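Methyltransferase (PDB 2ESR) is probably an S-adenosylmethionine-dependent methyltransferase, of a family whose studied relatives include enzymes that modify ribosomal RNA. Local coordinates at residues R34-F39 / D95-R100; L106-P109 / T114-A117; A117-L122 / A149-W154. One frame throughout, in Å; residues are numbered along the deposited sequence.

Interaction 1 (R34-F39 / D95-R100); sequences RVLDLF and DCLTGR
Leu97 meets Leu36 just where the chain leaves helix 90-96. The leucines meet end on. A single methyl of Leu97 makes the contact. Leu97 CD1 lies 3.8 Å from Leu36 CD2. The same Leu97 CD1 is 3.9 Å from Leu36 CD1, so it rests against the fork of the opposing leucine. Leu36 holds CG anti to the backbone N (chi1 173°), which carries both of its methyls out to Leu97 CD1. The pair is buried, and Phe101 and Leu122 also pack on Leu36.

Thr98 turns to the dimer interface. Its OG1 is hydrogen-bonded to Leu85 O of the second subunit.

The segment belongs to a beta-alpha-beta crossover of the Rossmann-like methyltransferase fold. Helix 90-96 leads from the outer strand 83-86 to strand 101-106, which runs parallel to and beside strand 34-38. Residues 97-100 are the return limb, passing across one face of strand 34-38. In related enzymes the turn after this first strand forms part of the cofactor site.

Gly99 carries the chain past the Arg34 side chain and buries only a little surface there.

Arg100 uses its backbone rather than its side chain. Arg100 O lies 3.9 Å from Arg34 CB. Arg34 CD is 4.1 Å from that Arg100 O, so the oxygen packs along the base of the arginine without a hydrogen bond. The Arg34 chain then runs straight from CG to NE (chi3 179°) and reaches the neighbouring subunit, where NH2 is hydrogen-bonded to Phe83 O of that subunit. The Arg100 side chain turns off from Arg34, and its NH1 is hydrogen-bonded to Leu128 O.

Interaction 2 (L106-P109 / T114-A117); sequences LDPP and TIVA
Pro108 packs closely on Thr114 at the buried centre of this contact. The proline and threonine lie alongside, running opposite ways. Pro108 CB lies 3.6 Å from Thr114 CG2. Pro108 CG is also 3.6 Å from Thr114 CB, so the CB and CG atoms of Pro108 lie against CB and CG2 of Thr114. Thr114 has CG2 anti to its backbone N and OG1 beside it (chi1 -54°). The methyl thus meets Pro108 while the hydroxyl meets Pro109. Ile115 lies nearly perpendicular to Pro108, with Ile115 CG1 3.9 Å from Pro108 CD.

Asp107 to Tyr110 read Asp-Pro-Pro-Tyr, the motif that in many N-methyltransferases lies at the active site after the fourth strand. A similar role is likely here. The contact joins this loop to the first turn of helix 111-124.

Packing is looser at the Leu106 end, where Leu106 CD1 stays 4.4 Å from Ile115 O. The Pro109 end is exposed, and its contact is polar. Pro109 turns the first bond of its side chain away from the helix, and its carbonyl O makes the contact. Thr114 OG1 lies 2.8 Å from Pro109 O, but Tyr110 O competes for the same proton.

Interaction 3 (A117-L122 / A149-W154); sequences ATIEAL and ATLGIW
Ile119 and Leu151 join helix 111-124 to the antiparallel half of the sheet in this Rossmann-like methyltransferase fold. The helix packs on one face of the sheet. Residues 149-154 lead from a hairpin turn into strand 151-159. The apolar contact is small. Ile119 CG2 lies 3.9 Å from Leu151 CD1. Ile119 CG2 is also 4.2 Å from Leu151 CD2, so the isoleucine methyl faces both tips of the leucine. The two side chains cross at a slant, and both are buried.

Next along the helix, Glu120 reaches Ala149 on the solvent side. Its chain bends at chi2 (-77°), which brings the carboxylate round to the turn. Glu120 OE1 accepts a weak hydrogen bond from Ala149 N at 3.2 Å. The N-H points well off the line to the oxygen, with an angle of only 121°.

The turn itself sets the position of Ala149. This residue has a positive phi (55°), and with Thr150 it has the backbone angles of a type II' turn. That conformation suits the tight connection between strands 147-148 and 151-159.

A second layer lies beneath the apolar pair. Val134 of strand 132-139 packs on both Ile119 and Leu151, and Leu106 of strand 101-106 also touches Ile119. On the solvent side, the other carboxylate oxygen packs against carbon: Glu120 OE2 is 3.5 Å from Ala149 CB.

In the fold
From the N terminus, the chain first lays down strand 34-38. Interaction 1 closes a long loop when residues 95-100 return to it after strands 56-60 and 83-86. Strand 101-106 follows, and interaction 2 closes a very short loop between its end and helix 111-124. Interaction 3 starts at Ala117, where interaction 2 ends, and ties the same helix to the start of strand 151-159. The three follow in series; none nests in or crosses another. They are also in touch in space: Phe39 packs on Pro108 and Thr114, and Leu38 on Leu106 and Thr118. Helix 111-124 thus links the parallel and antiparallel halves of the sheet.

Interaction 1 (R34-F39 / D95-R100)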
loop_
_atom_site.group_PDB
_atom_site.type_symbol
_atom_site.label_atom_id
_atom_site.label_comp_id
_atom_site.label_asym_id
_atom_site.label_seq_id
_atom_site.Cartn_x
_atom_site.Cartn_y
_atom_site.Cartn_z
ATOM N N ARG A 34 -4.096 5.472 -8.872
ATOM C CA ARG A 34 -4.116 4.419 -7.860
ATOM C C ARG A 34 -5.280 3.452 -8.039
ATOM O O ARG A 34 -6.428 3.865 -8.187
ATOM C CB ARG A 34 -4.209 5.012 -6.450
ATOM C CG ARG A 34 -2.963 5.712 -5.934
ATOM C CD ARG A 34 -3.012 5.790 -4.407
ATOM N NE ARG A 34 -1.835 6.436 -3.826
ATOM C CZ ARG A 34 -1.586 7.739 -3.897
ATOM N NH1 ARG A 34 -2.433 8.547 -4.524
ATOM N NH2 ARG A 34 -0.495 8.240 -3.335
ATOM N N VAL A 35 -4.969 2.164 -8.001
ATOM C CA VAL A 35 -5.970 1.123 -8.149
ATOM C C VAL A 35 -6.249 0.470 -6.794
ATOM O O VAL A 35 -5.336 0.294 -5.984
ATOM C CB VAL A 35 -5.478 0.013 -9.119
ATOM C CG1 VAL A 35 -6.506 -1.116 -9.200
ATOM C CG2 VAL A 35 -5.228 0.595 -10.499
ATOM N N LEU A 36 -7.514 0.141 -6.549
ATOM C CA LEU A 36 -7.909 -0.570 -5.337
ATOM C C LEU A 36 -8.612 -1.836 -5.815
ATOM O O LEU A 36 -9.596 -1.761 -6.547
ATOM C CB LEU A 36 -8.871 0.257 -4.476
ATOM C CG LEU A 36 -9.468 -0.498 -3.273
ATOM C CD1 LEU A 36 -8.361 -0.962 -2.338
ATOM C CD2 LEU A 36 -10.430 0.405 -2.527
ATOM N N ASP A 37 -8.095 -2.992 -5.418
ATOM C CA ASP A 37 -8.685 -4.263 -5.813
ATOM C C ASP A 37 -9.142 -4.968 -4.541
ATOM O O ASP A 37 -8.340 -5.594 -3.845
ATOM C CB ASP A 37 -7.649 -5.120 -6.545
ATOM C CG ASP A 37 -8.272 -6.272 -7.317
ATOM O OD1 ASP A 37 -9.407 -6.678 -6.985
ATOM O OD2 ASP A 37 -7.615 -6.778 -8.255
ATOM N N LEU A 38 -10.429 -4.847 -4.238
ATOM C CA LEU A 38 -11.006 -5.469 -3.059
ATOM C C LEU A 38 -11.465 -6.866 -3.471
ATOM O O LEU A 38 -11.920 -7.066 -4.598
ATOM C CB LEU A 38 -12.185 -4.632 -2.553
ATOM C CG LEU A 38 -11.814 -3.219 -2.089
ATOM C CD1 LEU A 38 -13.075 -2.458 -1.684
ATOM C CD2 LEU A 38 -10.848 -3.304 -0.914
ATOM N N PHE A 39 -11.356 -7.822 -2.555
ATOM C CA PHE A 39 -11.715 -9.208 -2.845
ATOM C C PHE A 39 -10.884 -9.548 -4.082
ATOM O O PHE A 39 -11.387 -10.099 -5.059
ATOM C CB PHE A 39 -13.212 -9.332 -3.161
ATOM C CG PHE A 39 -14.105 -8.562 -2.219
ATOM C CD1 PHE A 39 -14.532 -7.275 -2.541
ATOM C CD2 PHE A 39 -14.511 -9.119 -1.010
ATOM C CE1 PHE A 39 -15.350 -6.554 -1.671
ATOM C CE2 PHE A 39 -15.330 -8.406 -0.132
ATOM C CZ PHE A 39 -15.750 -7.121 -0.465
ATOM N N ASP A 95 -11.641 1.007 6.259
ATOM C CA ASP A 95 -11.465 1.918 7.387
ATOM C C ASP A 95 -10.014 2.347 7.597
ATOM O O ASP A 95 -9.744 3.317 8.305
ATOM C CB ASP A 95 -11.993 1.272 8.672
ATOM C CG ASP A 95 -13.506 1.184 8.699
ATOM O OD1 ASP A 95 -14.158 2.244 8.589
ATOM O OD2 ASP A 95 -14.044 0.062 8.833
ATOM N N CYS A 96 -9.082 1.634 6.976
ATOM C CA CYS A 96 -7.666 1.942 7.131
ATOM C C CYS A 96 -7.049 2.643 5.921
ATOM O O CYS A 96 -5.948 3.188 6.010
ATOM C CB CYS A 96 -6.895 0.658 7.431
ATOM S SG CYS A 96 -7.463 -0.186 8.927
ATOM N N LEU A 97 -7.760 2.631 4.797
ATOM C CA LEU A 97 -7.277 3.273 3.572
ATOM C C LEU A 97 -7.366 4.791 3.682
ATOM O O LEU A 97 -8.219 5.314 4.394
ATOM C CB LEU A 97 -8.105 2.797 2.379
ATOM C CG LEU A 97 -8.115 1.289 2.144
ATOM C CD1 LEU A 97 -9.088 0.949 1.015
ATOM C CD2 LEU A 97 -6.712 0.820 1.811
ATOM N N THR A 98 -6.508 5.509 2.960
ATOM C CA THR A 98 -6.538 6.967 3.051
ATOM C C THR A 98 -6.517 7.756 1.750
ATOM O O THR A 98 -7.105 8.833 1.673
ATOM C CB THR A 98 -5.363 7.491 3.879
ATOM O OG1 THR A 98 -4.148 7.265 3.156
ATOM C CG2 THR A 98 -5.298 6.782 5.218
ATOM N N GLY A 99 -5.829 7.243 0.740
ATOM C CA GLY A 99 -5.735 7.975 -0.509
ATOM C C GLY A 99 -6.930 7.817 -1.425
ATOM O O GLY A 99 -7.699 6.867 -1.294
ATOM N N ARG A 100 -7.097 8.767 -2.340
ATOM C CA ARG A 100 -8.187 8.713 -3.304
ATOM C C ARG A 100 -7.791 7.659 -4.334
ATOM O O ARG A 100 -6.636 7.606 -4.759
ATOM C CB ARG A 100 -8.351 10.065 -3.998
ATOM C CG ARG A 100 -8.855 11.181 -3.098
ATOM C CD ARG A 100 -10.367 11.141 -2.964
ATOM N NE ARG A 100 -10.874 12.241 -2.147
ATOM C CZ ARG A 100 -12.161 12.547 -2.026
ATOM N NH1 ARG A 100 -13.076 11.841 -2.673
ATOM N NH2 ARG A 100 -12.536 13.550 -1.242
#

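Interaction 2 (L106-P109 / T114-A117)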
loop_
_atom_site.group_PDB
_atom_site.type_symbol
_atom_site.label_atom_id
_atom_site.label_comp_id
_atom_site.label_asym_id
_atom_site.label_seq_id
_atom_site.Cartn_x
_atom_site.Cartn_y
_atom_site.Cartn_z
ATOM N N LEU A 106 -14.174 -4.639 -8.015
ATOM C CA LEU A 106 -14.986 -5.333 -7.017
ATOM C C LEU A 106 -15.603 -6.599 -7.593
ATOM O O LEU A 106 -16.367 -6.546 -8.556
ATOM C CB LEU A 106 -16.130 -4.440 -6.519
ATOM C CG LEU A 106 -15.846 -3.067 -5.913
ATOM C CD1 LEU A 106 -17.175 -2.456 -5.462
ATOM C CD2 LEU A 106 -14.890 -3.184 -4.724
ATOM N N ASP A 107 -15.259 -7.734 -7.000
ATOM C CA ASP A 107 -15.808 -9.032 -7.409
ATOM C C ASP A 107 -15.892 -9.812 -6.105
ATOM O O ASP A 107 -15.073 -10.690 -5.833
ATOM C CB ASP A 107 -14.879 -9.743 -8.397
ATOM C CG ASP A 107 -15.476 -11.046 -8.914
ATOM O OD1 ASP A 107 -14.939 -11.618 -9.887
ATOM O OD2 ASP A 107 -16.486 -11.499 -8.333
ATOM N N PRO A 108 -16.898 -9.495 -5.275
ATOM C CA PRO A 108 -17.076 -10.154 -3.987
ATOM C C PRO A 108 -18.130 -11.245 -3.919
ATOM O O PRO A 108 -18.874 -11.476 -4.873
ATOM C CB PRO A 108 -17.449 -8.991 -3.088
ATOM C CG PRO A 108 -18.406 -8.224 -3.982
ATOM C CD PRO A 108 -17.810 -8.339 -5.394
ATOM N N PRO A 109 -18.179 -11.946 -2.778
ATOM C CA PRO A 109 -19.152 -13.013 -2.541
ATOM C C PRO A 109 -20.424 -12.220 -2.236
ATOM O O PRO A 109 -20.332 -11.039 -1.877
ATOM C CB PRO A 109 -18.589 -13.726 -1.316
ATOM C CG PRO A 109 -17.895 -12.631 -0.587
ATOM C CD PRO A 109 -17.175 -11.917 -1.702
ATOM N N THR A 114 -22.923 -7.155 -1.410
ATOM C CA THR A 114 -21.616 -6.619 -1.059
ATOM C C THR A 114 -21.171 -5.457 -1.937
ATOM O O THR A 114 -20.503 -4.533 -1.465
ATOM C CB THR A 114 -20.563 -7.723 -1.106
ATOM O OG1 THR A 114 -20.995 -8.811 -0.281
ATOM C CG2 THR A 114 -19.233 -7.203 -0.586
ATOM N N ILE A 115 -21.520 -5.499 -3.215
ATOM C CA ILE A 115 -21.133 -4.402 -4.096
ATOM C C ILE A 115 -21.777 -3.107 -3.609
ATOM O O ILE A 115 -21.111 -2.083 -3.485
ATOM C CB ILE A 115 -21.534 -4.695 -5.546
ATOM C CG1 ILE A 115 -20.576 -5.748 -6.116
ATOM C CG2 ILE A 115 -21.517 -3.417 -6.382
ATOM C CD1 ILE A 115 -20.912 -6.186 -7.524
ATOM N N VAL A 116 -23.067 -3.156 -3.298
ATOM C CA VAL A 116 -23.752 -1.958 -2.821
ATOM C C VAL A 116 -23.156 -1.466 -1.493
ATOM O O VAL A 116 -22.825 -0.287 -1.342
ATOM C CB VAL A 116 -25.266 -2.226 -2.650
ATOM C CG1 VAL A 116 -25.949 -1.018 -2.018
ATOM C CG2 VAL A 116 -25.888 -2.520 -4.008
ATOM N N ALA A 117 -23.002 -2.370 -0.534
ATOM C CA ALA A 117 -22.458 -1.985 0.761
ATOM C C ALA A 117 -21.043 -1.429 0.629
ATOM O O ALA A 117 -20.692 -0.454 1.288
ATOM C CB ALA A 117 -22.457 -3.186 1.702
#

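Interaction 3 (A117-L122 / A149-W154)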
loop_
_atom_site.group_PDB
_atom_site.type_symbol
_atom_site.label_atom_id
_atom_site.label_comp_id
_atom_site.label_asym_id
_atom_site.label_seq_id
_atom_site.Cartn_x
_atom_site.Cartn_y
_atom_site.Cartn_z
ATOM N N ALA A 117 -23.002 -2.370 -0.534
ATOM C CA ALA A 117 -22.458 -1.985 0.761
ATOM C C ALA A 117 -21.043 -1.429 0.629
ATOM O O ALA A 117 -20.692 -0.454 1.288
ATOM C CB ALA A 117 -22.457 -3.186 1.702
ATOM N N THR A 118 -20.233 -2.048 -0.224
ATOM C CA THR A 118 -18.852 -1.602 -0.383
ATOM C C THR A 118 -18.744 -0.231 -1.039
ATOM O O THR A 118 -17.963 0.604 -0.595
ATOM C CB THR A 118 -18.025 -2.640 -1.171
ATOM O OG1 THR A 118 -18.051 -3.887 -0.459
ATOM C CG2 THR A 118 -16.574 -2.186 -1.313
ATOM N N ILE A 119 -19.523 0.007 -2.091
ATOM C CA ILE A 119 -19.475 1.306 -2.761
ATOM C C ILE A 119 -19.991 2.389 -1.815
ATOM O O ILE A 119 -19.458 3.502 -1.775
ATOM C CB ILE A 119 -20.282 1.276 -4.076
ATOM C CG1 ILE A 119 -19.588 0.323 -5.058
ATOM C CG2 ILE A 119 -20.384 2.677 -4.669
ATOM C CD1 ILE A 119 -20.292 0.150 -6.379
ATOM N N GLU A 120 -21.023 2.067 -1.040
ATOM C CA GLU A 120 -21.541 3.032 -0.076
ATOM C C GLU A 120 -20.454 3.361 0.946
ATOM O O GLU A 120 -20.270 4.524 1.313
ATOM C CB GLU A 120 -22.763 2.467 0.647
ATOM C CG GLU A 120 -24.013 2.392 -0.206
ATOM C CD GLU A 120 -24.689 3.744 -0.383
ATOM O OE1 GLU A 120 -25.706 3.810 -1.110
ATOM O OE2 GLU A 120 -24.211 4.736 0.207
ATOM N N ALA A 121 -19.724 2.339 1.393
ATOM C CA ALA A 121 -18.668 2.546 2.374
ATOM C C ALA A 121 -17.522 3.364 1.798
ATOM O O ALA A 121 -17.003 4.266 2.462
ATOM C CB ALA A 121 -18.150 1.210 2.893
ATOM N N LEU A 122 -17.121 3.047 0.570
ATOM C CA LEU A 122 -16.032 3.776 -0.081
ATOM C C LEU A 122 -16.398 5.244 -0.260
ATOM O O LEU A 122 -15.559 6.133 -0.060
ATOM C CB LEU A 122 -15.724 3.165 -1.446
ATOM C CG LEU A 122 -15.027 1.803 -1.467
ATOM C CD1 LEU A 122 -15.074 1.230 -2.868
ATOM C CD2 LEU A 122 -13.573 1.960 -0.973
ATOM N N ALA A 149 -25.129 5.365 -3.833
ATOM C CA ALA A 149 -24.525 6.559 -3.256
ATOM C C ALA A 149 -24.514 7.641 -4.337
ATOM O O ALA A 149 -25.531 7.894 -4.974
ATOM C CB ALA A 149 -23.101 6.254 -2.783
ATOM N N THR A 150 -23.362 8.262 -4.560
ATOM C CA THR A 150 -23.256 9.309 -5.568
ATOM C C THR A 150 -22.877 8.768 -6.941
ATOM O O THR A 150 -22.679 9.532 -7.885
ATOM C CB THR A 150 -22.203 10.347 -5.163
ATOM O OG1 THR A 150 -20.918 9.715 -5.090
ATOM C CG2 THR A 150 -22.540 10.937 -3.806
ATOM N N LEU A 151 -22.788 7.449 -7.063
ATOM C CA LEU A 151 -22.401 6.855 -8.332
ATOM C C LEU A 151 -23.552 6.304 -9.157
ATOM O O LEU A 151 -24.638 6.026 -8.638
ATOM C CB LEU A 151 -21.368 5.749 -8.104
ATOM C CG LEU A 151 -20.029 6.162 -7.491
ATOM C CD1 LEU A 151 -20.184 6.365 -5.987
ATOM C CD2 LEU A 151 -18.997 5.080 -7.771
ATOM N N GLY A 152 -23.293 6.153 -10.453
ATOM C CA GLY A 152 -24.289 5.628 -11.366
ATOM C C GLY A 152 -23.640 4.740 -12.412
ATOM O O GLY A 152 -22.459 4.902 -12.723
ATOM N N ILE A 153 -24.403 3.807 -12.965
ATOM C CA ILE A 153 -23.859 2.911 -13.979
ATOM C C ILE A 153 -23.536 3.658 -15.261
ATOM O O ILE A 153 -24.392 4.331 -15.841
ATOM C CB ILE A 153 -24.832 1.762 -14.316
ATOM C CG1 ILE A 153 -25.039 0.873 -13.085
ATOM C CG2 ILE A 153 -24.280 0.944 -15.477
ATOM C CD1 ILE A 153 -26.040 -0.263 -13.293
ATOM N N TRP A 154 -22.289 3.532 -15.693
ATOM C CA TRP A 154 -21.813 4.170 -16.910
ATOM C C TRP A 154 -21.881 3.171 -18.053
ATOM O O TRP A 154 -22.403 3.473 -19.127
ATOM C CB TRP A 154 -20.375 4.656 -16.708
ATOM C CG TRP A 154 -19.684 5.098 -17.955
ATOM C CD1 TRP A 154 -20.155 5.973 -18.896
ATOM C CD2 TRP A 154 -18.374 4.714 -18.384
ATOM N NE1 TRP A 154 -19.214 6.158 -19.884
ATOM C CE2 TRP A 154 -18.113 5.398 -19.593
ATOM C CE3 TRP A 154 -17.393 3.860 -17.862
ATOM C CZ2 TRP A 154 -16.910 5.252 -20.289
ATOM C CZ3 TRP A 154 -16.197 3.714 -18.556
ATOM C CH2 TRP A 154 -15.967 4.411 -19.758
#